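Local atomic coordinates of sortase B (Clostridium perfringens, PDB entry 5YFK), a protein that probably acts as a class B sortase, a cysteine transpeptidase that cleaves sorting signals of surface proteins and joins these proteins to the cell wall. Residues Y17-R21 against I66-V70; D77-H81 against G92-V96; F133-V139 against F150-V155. The protein carries 1 engineered substitution. All coordinates share one frame. Residue numbers count along the deposited sequence, not the author numbering.

Contact 1. Residues Y17-R21 against I66-V70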
ATOM      1  N   TYR A  17     -13.783  -9.074   5.519  1.00 55.82           N
ATOM      2  CA  TYR A  17     -12.416  -8.698   5.154  1.00 73.69           C
ATOM      3  C   TYR A  17     -11.466  -9.025   6.314  1.00 73.04           C
ATOM      4  O   TYR A  17     -10.391  -8.437   6.417  1.00 90.37           O
ATOM      5  CB  TYR A  17     -12.357  -7.192   4.803  1.00 66.14           C
ATOM      6  CG  TYR A  17     -11.448  -6.799   3.634  1.00 74.02           C
ATOM      7  CD1 TYR A  17     -11.982  -6.391   2.405  1.00 66.78           C
ATOM      8  CD2 TYR A  17     -10.092  -6.585   3.841  1.00 80.37           C
ATOM      9  CE1 TYR A  17     -11.160  -5.943   1.371  1.00 64.79           C
ATOM     10  CE2 TYR A  17      -9.265  -6.112   2.830  1.00 78.47           C
ATOM     11  CZ  TYR A  17      -9.787  -5.795   1.591  1.00 76.64           C
ATOM     12  OH  TYR A  17      -8.909  -5.348   0.595  1.00 30.21           O
ATOM     13  N   ASP A  18     -11.847  -9.993   7.155  1.00 68.41           N
ATOM     14  CA  ASP A  18     -10.975 -10.482   8.234  1.00 64.22           C
ATOM     15  C   ASP A  18     -11.184 -11.960   8.586  1.00 55.35           C
ATOM     16  O   ASP A  18     -10.313 -12.593   9.177  1.00 51.92           O
ATOM     17  CB  ASP A  18     -11.147  -9.628   9.491  1.00 72.27           C
ATOM     18  CG  ASP A  18     -10.343  -8.341   9.436  1.00 77.06           C
ATOM     19  OD1 ASP A  18      -9.092  -8.418   9.354  1.00 75.90           O
ATOM     20  OD2 ASP A  18     -10.966  -7.255   9.422  1.00 60.51           O
ATOM     21  N   ASN A  19     -12.301 -12.529   8.159  1.00 49.85           N
ATOM     22  CA  ASN A  19     -12.306 -13.893   7.639  1.00 64.92           C
ATOM     23  C   ASN A  19     -11.090 -14.156   6.740  1.00 59.41           C
ATOM     24  O   ASN A  19     -10.380 -15.151   6.905  1.00 54.92           O
ATOM     25  CB  ASN A  19     -13.598 -14.128   6.848  1.00 76.16           C
ATOM     26  CG  ASN A  19     -13.594 -15.442   6.096  1.00 98.51           C
ATOM     27  OD1 ASN A  19     -13.059 -15.538   4.990  1.00104.94           O
ATOM     28  ND2 ASN A  19     -14.244 -16.450   6.667  1.00108.11           N
ATOM     29  N   LEU A  20     -10.851 -13.241   5.805  1.00 48.97           N
ATOM     30  CA  LEU A  20      -9.806 -13.403   4.801  1.00 42.48           C
ATOM     31  C   LEU A  20      -8.420 -13.434   5.421  1.00 39.02           C
ATOM     32  O   LEU A  20      -7.469 -13.884   4.791  1.00 43.53           O
ATOM     33  CB  LEU A  20      -9.862 -12.258   3.790  1.00 37.43           C
ATOM     34  CG  LEU A  20     -11.134 -12.179   2.953  1.00 39.03           C
ATOM     35  CD1 LEU A  20     -11.159 -10.880   2.155  1.00 36.01           C
ATOM     36  CD2 LEU A  20     -11.224 -13.394   2.039  1.00 41.39           C
ATOM     37  N   ARG A  21      -8.278 -12.798   6.576  1.00 36.06           N
ATOM     38  CA  ARG A  21      -6.981 -12.654   7.219  1.00 35.33           C
ATOM     39  C   ARG A  21      -6.383 -14.010   7.582  1.00 39.85           C
ATOM     40  O   ARG A  21      -5.158 -14.168   7.685  1.00 30.07           O
ATOM     41  CB  ARG A  21      -7.128 -11.811   8.475  1.00 48.88           C
ATOM     42  CG  ARG A  21      -5.853 -11.102   8.877  1.00 54.18           C
ATOM     43  CD  ARG A  21      -6.162 -10.009   9.876  1.00 58.90           C
ATOM     44  NE  ARG A  21      -5.119  -9.899  10.888  1.00 71.72           N
ATOM     45  CZ  ARG A  21      -5.325  -9.479  12.133  1.00 90.23           C
ATOM     46  NH1 ARG A  21      -6.551  -9.180  12.544  1.00 81.22           N
ATOM     47  NH2 ARG A  21      -4.310  -9.388  12.979  1.00 93.59           N
ATOM     48  N   ILE A  66      -2.957  -2.880   9.550  1.00 12.68           N
ATOM     49  CA  ILE A  66      -2.991  -2.983   8.103  1.00 14.82           C
ATOM     50  C   ILE A  66      -2.441  -4.348   7.675  1.00 13.50           C
ATOM     51  O   ILE A  66      -1.250  -4.639   7.767  1.00 15.23           O
ATOM     52  CB  ILE A  66      -2.246  -1.827   7.419  1.00 11.77           C
ATOM     53  CG1 ILE A  66      -2.845  -0.490   7.833  1.00 12.95           C
ATOM     54  CG2 ILE A  66      -2.336  -1.961   5.893  1.00 13.15           C
ATOM     55  CD1 ILE A  66      -1.936   0.665   7.495  1.00 15.63           C
ATOM     56  N   ASP A  67      -3.351  -5.199   7.241  1.00 12.70           N
ATOM     57  CA  ASP A  67      -3.115  -6.631   7.078  1.00 18.79           C
ATOM     58  C   ASP A  67      -4.205  -7.166   6.157  1.00 15.96           C
ATOM     59  O   ASP A  67      -5.277  -7.633   6.606  1.00 17.91           O
ATOM     60  CB  ASP A  67      -3.179  -7.335   8.434  1.00 17.51           C
ATOM     61  CG  ASP A  67      -2.652  -8.747   8.395  1.00 26.70           C
ATOM     62  OD1 ASP A  67      -2.259  -9.240   7.319  1.00 22.10           O
ATOM     63  OD2 ASP A  67      -2.622  -9.369   9.480  1.00 25.16           O
ATOM     64  N   PHE A  68      -4.003  -6.970   4.855  1.00 18.62           N
ATOM     65  CA  PHE A  68      -5.081  -7.091   3.893  1.00 15.03           C
ATOM     66  C   PHE A  68      -4.636  -7.763   2.596  1.00 17.47           C
ATOM     67  O   PHE A  68      -3.534  -7.507   2.097  1.00 13.78           O
ATOM     68  CB  PHE A  68      -5.628  -5.704   3.543  1.00 18.04           C
ATOM     69  CG  PHE A  68      -6.230  -4.970   4.710  1.00 21.14           C
ATOM     70  CD1 PHE A  68      -7.424  -5.393   5.259  1.00 30.79           C
ATOM     71  CD2 PHE A  68      -5.647  -3.818   5.196  1.00 17.53           C
ATOM     72  CE1 PHE A  68      -7.987  -4.714   6.322  1.00 28.48           C
ATOM     73  CE2 PHE A  68      -6.194  -3.146   6.262  1.00 22.26           C
ATOM     74  CZ  PHE A  68      -7.377  -3.587   6.812  1.00 21.15           C
ATOM     75  N   PRO A  69      -5.617  -8.343   1.878  1.00 17.27           N
ATOM     76  CA  PRO A  69      -5.440  -8.596   0.453  1.00 16.00           C
ATOM     77  C   PRO A  69      -5.604  -7.310  -0.377  1.00 14.77           C
ATOM     78  O   PRO A  69      -6.230  -6.365   0.072  1.00 15.93           O
ATOM     79  CB  PRO A  69      -6.575  -9.588   0.146  1.00 16.99           C
ATOM     80  CG  PRO A  69      -7.651  -9.171   1.093  1.00 16.70           C
ATOM     81  CD  PRO A  69      -6.968  -8.709   2.350  1.00 17.48           C
ATOM     82  N   VAL A  70      -4.832  -7.214  -1.448  1.00 13.89           N
ATOM     83  CA  VAL A  70      -4.854  -6.084  -2.349  1.00 14.09           C
ATOM     84  C   VAL A  70      -5.299  -6.534  -3.731  1.00 13.53           C
ATOM     85  O   VAL A  70      -4.756  -7.488  -4.289  1.00 15.44           O
ATOM     86  CB  VAL A  70      -3.468  -5.438  -2.483  1.00 15.01           C
ATOM     87  CG1 VAL A  70      -3.558  -4.192  -3.345  1.00 16.42           C
ATOM     88  CG2 VAL A  70      -2.906  -5.146  -1.109  1.00 14.78           C
TER

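Contact 2. Residues D77-H81 against G92-V96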
ATOM      1  N   ASP A  77     -11.678   3.701  -8.908  1.00 23.19           N
ATOM      2  CA  ASP A  77     -12.924   4.049  -8.233  1.00 24.21           C
ATOM      3  C   ASP A  77     -13.721   2.827  -7.763  1.00 20.22           C
ATOM      4  O   ASP A  77     -14.290   2.858  -6.660  1.00 22.30           O
ATOM      5  CB  ASP A  77     -13.799   4.888  -9.174  1.00 32.90           C
ATOM      6  CG  ASP A  77     -15.000   5.478  -8.471  1.00 37.75           C
ATOM      7  OD1 ASP A  77     -14.813   6.417  -7.670  1.00 44.99           O
ATOM      8  OD2 ASP A  77     -16.121   4.972  -8.692  1.00 47.72           O
ATOM      9  N   PHE A  78     -13.695   1.727  -8.526  1.00 21.08           N
ATOM     10  CA  PHE A  78     -14.511   0.548  -8.167  1.00 23.43           C
ATOM     11  C   PHE A  78     -14.282   0.130  -6.711  1.00 26.60           C
ATOM     12  O   PHE A  78     -15.223  -0.223  -5.995  1.00 22.83           O
ATOM     13  CB  PHE A  78     -14.254  -0.636  -9.103  1.00 25.61           C
ATOM     14  CG  PHE A  78     -15.185  -1.810  -8.885  1.00 32.33           C
ATOM     15  CD1 PHE A  78     -16.468  -1.810  -9.425  1.00 32.63           C
ATOM     16  CD2 PHE A  78     -14.785  -2.910  -8.138  1.00 23.88           C
ATOM     17  CE1 PHE A  78     -17.328  -2.873  -9.205  1.00 27.47           C
ATOM     18  CE2 PHE A  78     -15.638  -3.976  -7.918  1.00 31.51           C
ATOM     19  CZ  PHE A  78     -16.911  -3.965  -8.467  1.00 32.87           C
ATOM     20  N   TYR A  79     -13.022  -0.012  -6.325  1.00 24.97           N
ATOM     21  CA  TYR A  79     -12.733  -0.623  -5.036  1.00 23.86           C
ATOM     22  C   TYR A  79     -12.702   0.401  -3.895  1.00 18.60           C
ATOM     23  O   TYR A  79     -12.504   0.033  -2.737  1.00 17.67           O
ATOM     24  CB  TYR A  79     -11.439  -1.439  -5.105  1.00 23.43           C
ATOM     25  CG  TYR A  79     -11.655  -2.801  -5.743  1.00 19.57           C
ATOM     26  CD1 TYR A  79     -12.520  -3.728  -5.164  1.00 23.14           C
ATOM     27  CD2 TYR A  79     -11.090  -3.123  -6.966  1.00 22.40           C
ATOM     28  CE1 TYR A  79     -12.702  -4.978  -5.718  1.00 20.06           C
ATOM     29  CE2 TYR A  79     -11.281  -4.373  -7.533  1.00 21.14           C
ATOM     30  CZ  TYR A  79     -12.214  -5.232  -6.973  1.00 20.93           C
ATOM     31  OH  TYR A  79     -12.417  -6.489  -7.506  1.00 22.06           O
ATOM     32  N   LEU A  80     -13.074   1.644  -4.187  1.00 18.15           N
ATOM     33  CA  LEU A  80     -13.471   2.570  -3.119  1.00 22.74           C
ATOM     34  C   LEU A  80     -14.850   2.210  -2.587  1.00 24.93           C
ATOM     35  O   LEU A  80     -15.247   2.649  -1.508  1.00 27.44           O
ATOM     36  CB  LEU A  80     -13.495   3.999  -3.629  1.00 25.41           C
ATOM     37  CG  LEU A  80     -12.111   4.599  -3.793  1.00 25.12           C
ATOM     38  CD1 LEU A  80     -12.180   5.937  -4.512  1.00 33.95           C
ATOM     39  CD2 LEU A  80     -11.414   4.706  -2.440  1.00 31.53           C
ATOM     40  N   HIS A  81     -15.610   1.489  -3.403  1.00 24.81           N
ATOM     41  CA  HIS A  81     -17.040   1.278  -3.124  1.00 28.54           C
ATOM     42  C   HIS A  81     -17.456  -0.182  -3.188  1.00 30.14           C
ATOM     43  O   HIS A  81     -18.643  -0.504  -3.053  1.00 27.60           O
ATOM     44  CB  HIS A  81     -17.880   2.083  -4.116  1.00 27.72           C
ATOM     45  CG  HIS A  81     -17.474   3.515  -4.212  1.00 28.73           C
ATOM     46  ND1 HIS A  81     -16.903   4.048  -5.345  1.00 29.91           N
ATOM     47  CD2 HIS A  81     -17.449   4.498  -3.282  1.00 27.92           C
ATOM     48  CE1 HIS A  81     -16.645   5.327  -5.144  1.00 30.01           C
ATOM     49  NE2 HIS A  81     -16.942   5.617  -3.891  1.00 33.92           N
ATOM     50  N   GLY A  92     -14.873  -0.408   1.241  1.00 26.04           N
ATOM     51  CA  GLY A  92     -14.177  -0.822   0.018  1.00 23.07           C
ATOM     52  C   GLY A  92     -13.042  -1.805   0.273  1.00 19.00           C
ATOM     53  O   GLY A  92     -13.158  -2.742   1.071  1.00 20.42           O
ATOM     54  N   SER A  93     -12.019  -1.705  -0.555  1.00 19.12           N
ATOM     55  CA  SER A  93     -10.913  -2.645  -0.528  1.00 19.28           C
ATOM     56  C   SER A  93      -9.607  -1.867  -0.586  1.00 15.84           C
ATOM     57  O   SER A  93      -9.589  -0.667  -0.906  1.00 18.89           O
ATOM     58  CB  SER A  93     -11.000  -3.634  -1.697  1.00 22.73           C
ATOM     59  OG  SER A  93     -12.247  -4.315  -1.703  1.00 24.67           O
ATOM     60  N   ILE A  94      -8.511  -2.546  -0.268  1.00 13.85           N
ATOM     61  CA  ILE A  94      -7.189  -1.965  -0.564  1.00 14.10           C
ATOM     62  C   ILE A  94      -6.828  -2.323  -2.001  1.00 14.09           C
ATOM     63  O   ILE A  94      -6.966  -3.490  -2.409  1.00 17.48           O
ATOM     64  CB  ILE A  94      -6.123  -2.524   0.366  1.00 14.47           C
ATOM     65  CG1 ILE A  94      -6.559  -2.387   1.826  1.00 13.42           C
ATOM     66  CG2 ILE A  94      -4.787  -1.818   0.124  1.00 14.10           C
ATOM     67  CD1 ILE A  94      -6.983  -1.003   2.268  1.00 14.96           C
ATOM     68  N   PHE A  95      -6.523  -1.311  -2.810  1.00 14.28           N
ATOM     69  CA  PHE A  95      -6.295  -1.556  -4.239  1.00 16.06           C
ATOM     70  C   PHE A  95      -5.087  -0.864  -4.813  1.00 12.32           C
ATOM     71  O   PHE A  95      -4.718   0.248  -4.425  1.00 16.40           O
ATOM     72  CB  PHE A  95      -7.551  -1.242  -5.070  1.00 14.05           C
ATOM     73  CG  PHE A  95      -7.990   0.192  -5.013  1.00 15.40           C
ATOM     74  CD1 PHE A  95      -8.855   0.626  -4.036  1.00 14.70           C
ATOM     75  CD2 PHE A  95      -7.558   1.101  -5.962  1.00 14.66           C
ATOM     76  CE1 PHE A  95      -9.206   1.966  -3.946  1.00 17.27           C
ATOM     77  CE2 PHE A  95      -7.972   2.419  -5.927  1.00 14.68           C
ATOM     78  CZ  PHE A  95      -8.872   2.827  -4.969  1.00 17.31           C
ATOM     79  N   VAL A  96      -4.459  -1.569  -5.745  1.00 15.01           N
ATOM     80  CA  VAL A  96      -3.332  -1.044  -6.499  1.00 16.51           C
ATOM     81  C   VAL A  96      -3.843  -0.264  -7.712  1.00 20.13           C
ATOM     82  O   VAL A  96      -4.901  -0.568  -8.294  1.00 19.48           O
ATOM     83  CB  VAL A  96      -2.323  -2.151  -6.911  1.00 20.25           C
ATOM     84  CG1 VAL A  96      -3.015  -3.283  -7.646  1.00 24.87           C
ATOM     85  CG2 VAL A  96      -1.175  -1.571  -7.733  1.00 25.92           C
TER

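Contact 3. Residues F133-V139 against F150-V155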
ATOM      1  N   PHE A 133       7.073   6.732  13.201  1.00 15.83           N
ATOM      2  CA  PHE A 133       7.934   6.629  11.998  1.00 16.47           C
ATOM      3  C   PHE A 133       9.282   5.966  12.306  1.00 19.36           C
ATOM      4  O   PHE A 133       9.761   5.116  11.562  1.00 15.14           O
ATOM      5  CB  PHE A 133       8.162   8.032  11.392  1.00 17.62           C
ATOM      6  CG  PHE A 133       9.054   8.055  10.174  1.00 15.18           C
ATOM      7  CD1 PHE A 133      10.418   8.261  10.301  1.00 16.93           C
ATOM      8  CD2 PHE A 133       8.513   8.027   8.899  1.00 19.79           C
ATOM      9  CE1 PHE A 133      11.234   8.275   9.199  1.00 18.82           C
ATOM     10  CE2 PHE A 133       9.323   8.150   7.779  1.00 16.36           C
ATOM     11  CZ  PHE A 133      10.692   8.264   7.936  1.00 18.75           C
ATOM     12  N   ASN A 134       9.931   6.398  13.377  1.00 19.32           N
ATOM     13  CA  ASN A 134      11.193   5.795  13.768  1.00 19.12           C
ATOM     14  C   ASN A 134      11.089   4.330  14.131  1.00 21.67           C
ATOM     15  O   ASN A 134      12.011   3.557  13.866  1.00 21.03           O
ATOM     16  CB  ASN A 134      11.793   6.558  14.955  1.00 24.67           C
ATOM     17  CG  ASN A 134      12.346   7.904  14.550  1.00 26.29           C
ATOM     18  OD1 ASN A 134      12.553   8.168  13.361  1.00 25.60           O
ATOM     19  ND2 ASN A 134      12.447   8.811  15.515  1.00 31.04           N
ATOM     20  N   ALA A 135       9.977   3.956  14.762  1.00 20.29           N
ATOM     21  CA  ALA A 135       9.846   2.639  15.381  1.00 20.67           C
ATOM     22  C   ALA A 135       9.313   1.603  14.404  1.00 24.01           C
ATOM     23  O   ALA A 135       9.645   0.411  14.510  1.00 20.94           O
ATOM     24  CB  ALA A 135       8.934   2.722  16.590  1.00 20.31           C
ATOM     25  N   ASN A 136       8.574   2.070  13.396  1.00 15.76           N
ATOM     26  CA  ASN A 136       7.887   1.188  12.464  1.00 18.59           C
ATOM     27  C   ASN A 136       8.302   1.423  11.013  1.00 21.39           C
ATOM     28  O   ASN A 136       7.928   2.426  10.405  1.00 21.42           O
ATOM     29  CB  ASN A 136       6.391   1.360  12.626  1.00 16.34           C
ATOM     30  CG  ASN A 136       5.930   1.025  14.041  1.00 17.85           C
ATOM     31  OD1 ASN A 136       5.966  -0.127  14.463  1.00 17.87           O
ATOM     32  ND2 ASN A 136       5.649   2.042  14.814  1.00 14.73           N
ATOM     33  N   LYS A 137       9.278   0.637  10.579  1.00 16.98           N
ATOM     34  CA  LYS A 137      10.056   0.948   9.384  1.00 20.99           C
ATOM     35  C   LYS A 137       9.482   0.236   8.136  1.00 17.03           C
ATOM     36  O   LYS A 137       9.833   0.596   7.015  1.00 20.06           O
ATOM     37  CB  LYS A 137      11.516   0.523   9.587  1.00 24.56           C
ATOM     38  CG  LYS A 137      12.300   1.387  10.562  1.00 30.33           C
ATOM     39  CD  LYS A 137      13.754   0.930  10.598  1.00 36.14           C
ATOM     40  CE  LYS A 137      14.520   1.616  11.714  1.00 53.07           C
ATOM     41  NZ  LYS A 137      15.935   1.152  11.733  1.00 60.75           N
ATOM     42  N   TYR A 138       8.845  -0.913   8.331  1.00 16.72           N
ATOM     43  CA  TYR A 138       8.727  -1.897   7.237  1.00 17.93           C
ATOM     44  C   TYR A 138       7.310  -2.154   6.798  1.00 17.50           C
ATOM     45  O   TYR A 138       6.391  -2.235   7.618  1.00 16.90           O
ATOM     46  CB  TYR A 138       9.360  -3.224   7.608  1.00 19.19           C
ATOM     47  CG  TYR A 138      10.793  -3.074   7.990  1.00 19.64           C
ATOM     48  CD1 TYR A 138      11.732  -2.605   7.079  1.00 20.26           C
ATOM     49  CD2 TYR A 138      11.197  -3.329   9.288  1.00 27.55           C
ATOM     50  CE1 TYR A 138      13.041  -2.406   7.452  1.00 27.55           C
ATOM     51  CE2 TYR A 138      12.492  -3.054   9.687  1.00 25.81           C
ATOM     52  CZ  TYR A 138      13.416  -2.655   8.753  1.00 31.82           C
ATOM     53  OH  TYR A 138      14.698  -2.390   9.161  1.00 35.40           O
ATOM     54  N   VAL A 139       7.170  -2.279   5.481  1.00 14.56           N
ATOM     55  CA  VAL A 139       5.964  -2.803   4.831  1.00 14.45           C
ATOM     56  C   VAL A 139       6.338  -4.118   4.130  1.00 15.13           C
ATOM     57  O   VAL A 139       7.352  -4.221   3.423  1.00 16.67           O
ATOM     58  CB  VAL A 139       5.409  -1.798   3.806  1.00 14.53           C
ATOM     59  CG1 VAL A 139       4.124  -2.282   3.155  1.00 13.78           C
ATOM     60  CG2 VAL A 139       5.196  -0.448   4.436  1.00 14.64           C
ATOM     61  N   PHE A 150       9.768  -3.565   2.179  1.00 16.18           N
ATOM     62  CA  PHE A 150      10.009  -2.169   1.788  1.00 16.20           C
ATOM     63  C   PHE A 150      10.215  -1.292   3.030  1.00 17.34           C
ATOM     64  O   PHE A 150       9.552  -1.488   4.056  1.00 17.12           O
ATOM     65  CB  PHE A 150       8.791  -1.659   1.013  1.00 14.60           C
ATOM     66  CG  PHE A 150       8.632  -2.296  -0.339  1.00 15.95           C
ATOM     67  CD1 PHE A 150       8.070  -3.555  -0.453  1.00 17.61           C
ATOM     68  CD2 PHE A 150       8.855  -1.560  -1.494  1.00 14.79           C
ATOM     69  CE1 PHE A 150       7.882  -4.126  -1.712  1.00 19.88           C
ATOM     70  CE2 PHE A 150       8.814  -2.174  -2.741  1.00 16.34           C
ATOM     71  CZ  PHE A 150       8.329  -3.471  -2.842  1.00 18.23           C
ATOM     72  N   GLU A 151      11.263  -0.471   3.033  1.00 16.95           N
ATOM     73  CA  GLU A 151      11.511   0.368   4.184  1.00 14.63           C
ATOM     74  C   GLU A 151      11.016   1.787   3.919  1.00 11.47           C
ATOM     75  O   GLU A 151      11.323   2.366   2.903  1.00 14.00           O
ATOM     76  CB  GLU A 151      12.990   0.415   4.552  1.00 16.54           C
ATOM     77  CG  GLU A 151      13.214   1.123   5.864  1.00 17.46           C
ATOM     78  CD  GLU A 151      14.675   1.205   6.264  1.00 25.16           C
ATOM     79  OE1 GLU A 151      15.487   0.444   5.705  1.00 27.86           O
ATOM     80  OE2 GLU A 151      14.939   1.854   7.299  1.00 22.64           O
ATOM     81  N   ILE A 152      10.143   2.254   4.798  1.00 17.06           N
ATOM     82  CA  ILE A 152       9.502   3.569   4.676  1.00 15.70           C
ATOM     83  C   ILE A 152      10.547   4.638   4.843  1.00 15.90           C
ATOM     84  O   ILE A 152      11.302   4.611   5.831  1.00 18.93           O
ATOM     85  CB  ILE A 152       8.439   3.764   5.771  1.00 17.37           C
ATOM     86  CG1 ILE A 152       7.270   2.816   5.501  1.00 17.58           C
ATOM     87  CG2 ILE A 152       7.969   5.216   5.789  1.00 15.34           C
ATOM     88  CD1 ILE A 152       6.314   2.667   6.661  1.00 21.56           C
ATOM     89  N   PHE A 153      10.593   5.559   3.892  1.00 13.97           N
ATOM     90  CA  PHE A 153      11.569   6.666   3.920  1.00 15.59           C
ATOM     91  C   PHE A 153      10.890   8.047   3.852  1.00 17.77           C
ATOM     92  O   PHE A 153      11.540   9.083   4.012  1.00 16.30           O
ATOM     93  CB  PHE A 153      12.638   6.489   2.824  1.00 16.95           C
ATOM     94  CG  PHE A 153      12.128   6.629   1.424  1.00 16.66           C
ATOM     95  CD1 PHE A 153      12.003   7.876   0.841  1.00 16.86           C
ATOM     96  CD2 PHE A 153      11.595   5.518   0.753  1.00 15.09           C
ATOM     97  CE1 PHE A 153      11.418   8.022  -0.402  1.00 18.73           C
ATOM     98  CE2 PHE A 153      11.123   5.640  -0.538  1.00 16.65           C
ATOM     99  CZ  PHE A 153      11.091   6.893  -1.145  1.00 18.63           C
ATOM    100  N   SER A 154       9.625   8.065   3.462  1.00 14.10           N
ATOM    101  CA  SER A 154       8.904   9.349   3.328  1.00 15.74           C
ATOM    102  C   SER A 154       7.506   9.245   3.897  1.00 15.14           C
ATOM    103  O   SER A 154       6.782   8.307   3.597  1.00 14.90           O
ATOM    104  CB  SER A 154       8.823   9.790   1.874  1.00 14.78           C
ATOM    105  OG  SER A 154       8.142  11.041   1.775  1.00 14.38           O
ATOM    106  N   VAL A 155       7.072  10.276   4.615  1.00 14.80           N
ATOM    107  CA  VAL A 155       5.678  10.420   4.992  1.00 13.66           C
ATOM    108  C   VAL A 155       5.290  11.897   4.846  1.00 14.74           C
ATOM    109  O   VAL A 155       6.084  12.785   5.134  1.00 14.57           O
ATOM    110  CB  VAL A 155       5.388   9.984   6.459  1.00 14.70           C
ATOM    111  CG1 VAL A 155       6.247  10.777   7.453  1.00 14.33           C
ATOM    112  CG2 VAL A 155       3.923  10.178   6.790  1.00 17.19           C
TER

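Contact 1. Residues Y17-R21 against I66-V70
A salt bridge and a hydrogen bond join the N-terminal residues 17-21 to strand 67-72. Arg-21 NE lies 2.9 Å from Asp-67 OD2, and this charged contact is also a hydrogen bond, with an angle of 138° at the hydrogen. The carboxylate meets the edge of the guanidinium near its plane, and its other oxygen, Asp-67 OD1, is held by Trp-58 NE1, so the carboxylate is shared between Arg-21 and Trp-58 of the adjoining strand 55-61. Deeper in, Tyr-17 OH donates to the backbone oxygen of Pro-69 at 2.9 Å. The same hydroxyl also meets Ile-94 N of strand 94-96 in a hydrogen bond, so it reaches the backbones of two neighbouring strands.

Packing fills the space around these bonds. Tyr-17 packs against Pro-69, Tyr-17 CE2 lying 3.5 Å from Pro-69 CD, and Leu-20 adds a looser contact, its CD1 4.0 Å from Pro-69 CG. Tyr-17 and Phe-68 form an oblique aromatic pair, centroids 5.3 Å apart and planes at 66°; Tyr-17 is poorly ordered, so the fine detail of this pair deserves caution. The Phe-68 side chain is about 9 Å from that of His-113, the predicted catalytic base or acid.

Together these residues dock a short N-terminal helix onto the outside of the sortase beta barrel, consistent with the helical N-terminal extension known from class B sortases.

Contact 2. Residues D77-H81 against G92-V96
Residues 77-81 wind through two successive tight turns, closed by Leu-80 N to Asp-77 O at 3.0 Å and His-81 N to Phe-78 O at 3.1 Å. This leaves the carbonyl of Tyr-79 pointing at the other segment, where Ser-93 N donates to Tyr-79 O at 2.8 Å, with an N-H...O angle of 158°. Gly-92 CA sits 3.3 Å from the same oxygen in a CA-H...O contact. Gly-92 has positive phi (62°), and an ideal CB there would fall 2.4 Å from Tyr-79 O, too close for any side chain.

Phe-95 points into the turn: its CD1 lies 3.5 Å from Tyr-79 CB, while Leu-80 CD2 meets the ring edge 3.8 Å from Phe-95 CE1. Ser-93 OG is 3.5 Å from Tyr-79 CD1 but bonds to His-82 O, and Tyr-79 OH is held by Asp-54. Leu-80 O is hydrogen-bonded to His-113 NE2, tying this turn to the predicted catalytic histidine.

Behind the contact, Ile-94 and Val-96 bond through the backbone with Val-71 of strand 67-72, and Phe-95 with Tyr-111 of strand 107-111. The turn of 77-81 thus belongs to the connection between the neighbouring parallel strands 67-72 and 94-96 of the sortase barrel.

Contact 3. Residues F133-V139 against F150-V155
Three backbone hydrogen bonds join 137-139 to strand 146-159. Ile-152 N reaches Lys-137 O at 2.8 Å; Val-139 N reaches Phe-150 O at 2.9 Å and Phe-150 N returns to Val-139 O at 2.8 Å, making Val-139 and Phe-150 a hydrogen-bonded antiparallel pair. Tyr-138 and Glu-151 form the adjacent non-hydrogen-bonded pair. The amides of Lys-137 and Tyr-138 both find Glu-62 OE1, and Asn-136 ND2 bonds to Phe-132 O. Beyond Ile-152 a classic beta bulge places Phe-153 and Ser-154 opposite Val-221, while Ser-154 OG bonds to Gln-184 O and Val-155 N to Ser-188 OG. Arg-192 serves both segments, bonding Phe-133 O and Ile-152 O and lying against the Phe-133 ring in a cation-pi contact. Lys-137 NZ stays 4.6 Å from Glu-151 OE2, beyond a salt bridge. Phe-133 packs against Ile-152 (CE2 to CG2, 3.8 Å) and Val-155 (CD2 to CG1, 3.8 Å). Cohesion therefore comes from backbone bonding and a buried apolar layer, with charge pairing between the segments marginal.

In the fold
The three contacts follow one another along the chain, neither nesting nor crossing. Contact 1 closes the longest excursion, with unmodelled residues 28-33, helix 35-51 and strand 55-61. Contact 2 then closes a ten-residue loop between strands 67-72 and 94-96. These two touch where neighbouring strands run side by side, Val-70 CG1 packing 3.6 Å from Ile-94 O, and where Tyr-17 of helix 16-19 reaches strand 94-96. Contact 3 closes the hairpin of strands 138-143 and 146-159, includes the end of helix 130-135, and lies apart, its centre about 21 and 24 Å from those of contacts 1 and 2. All three reach the same closed barrel, with contacts 2 and 3 on opposite sides of the chain's centre.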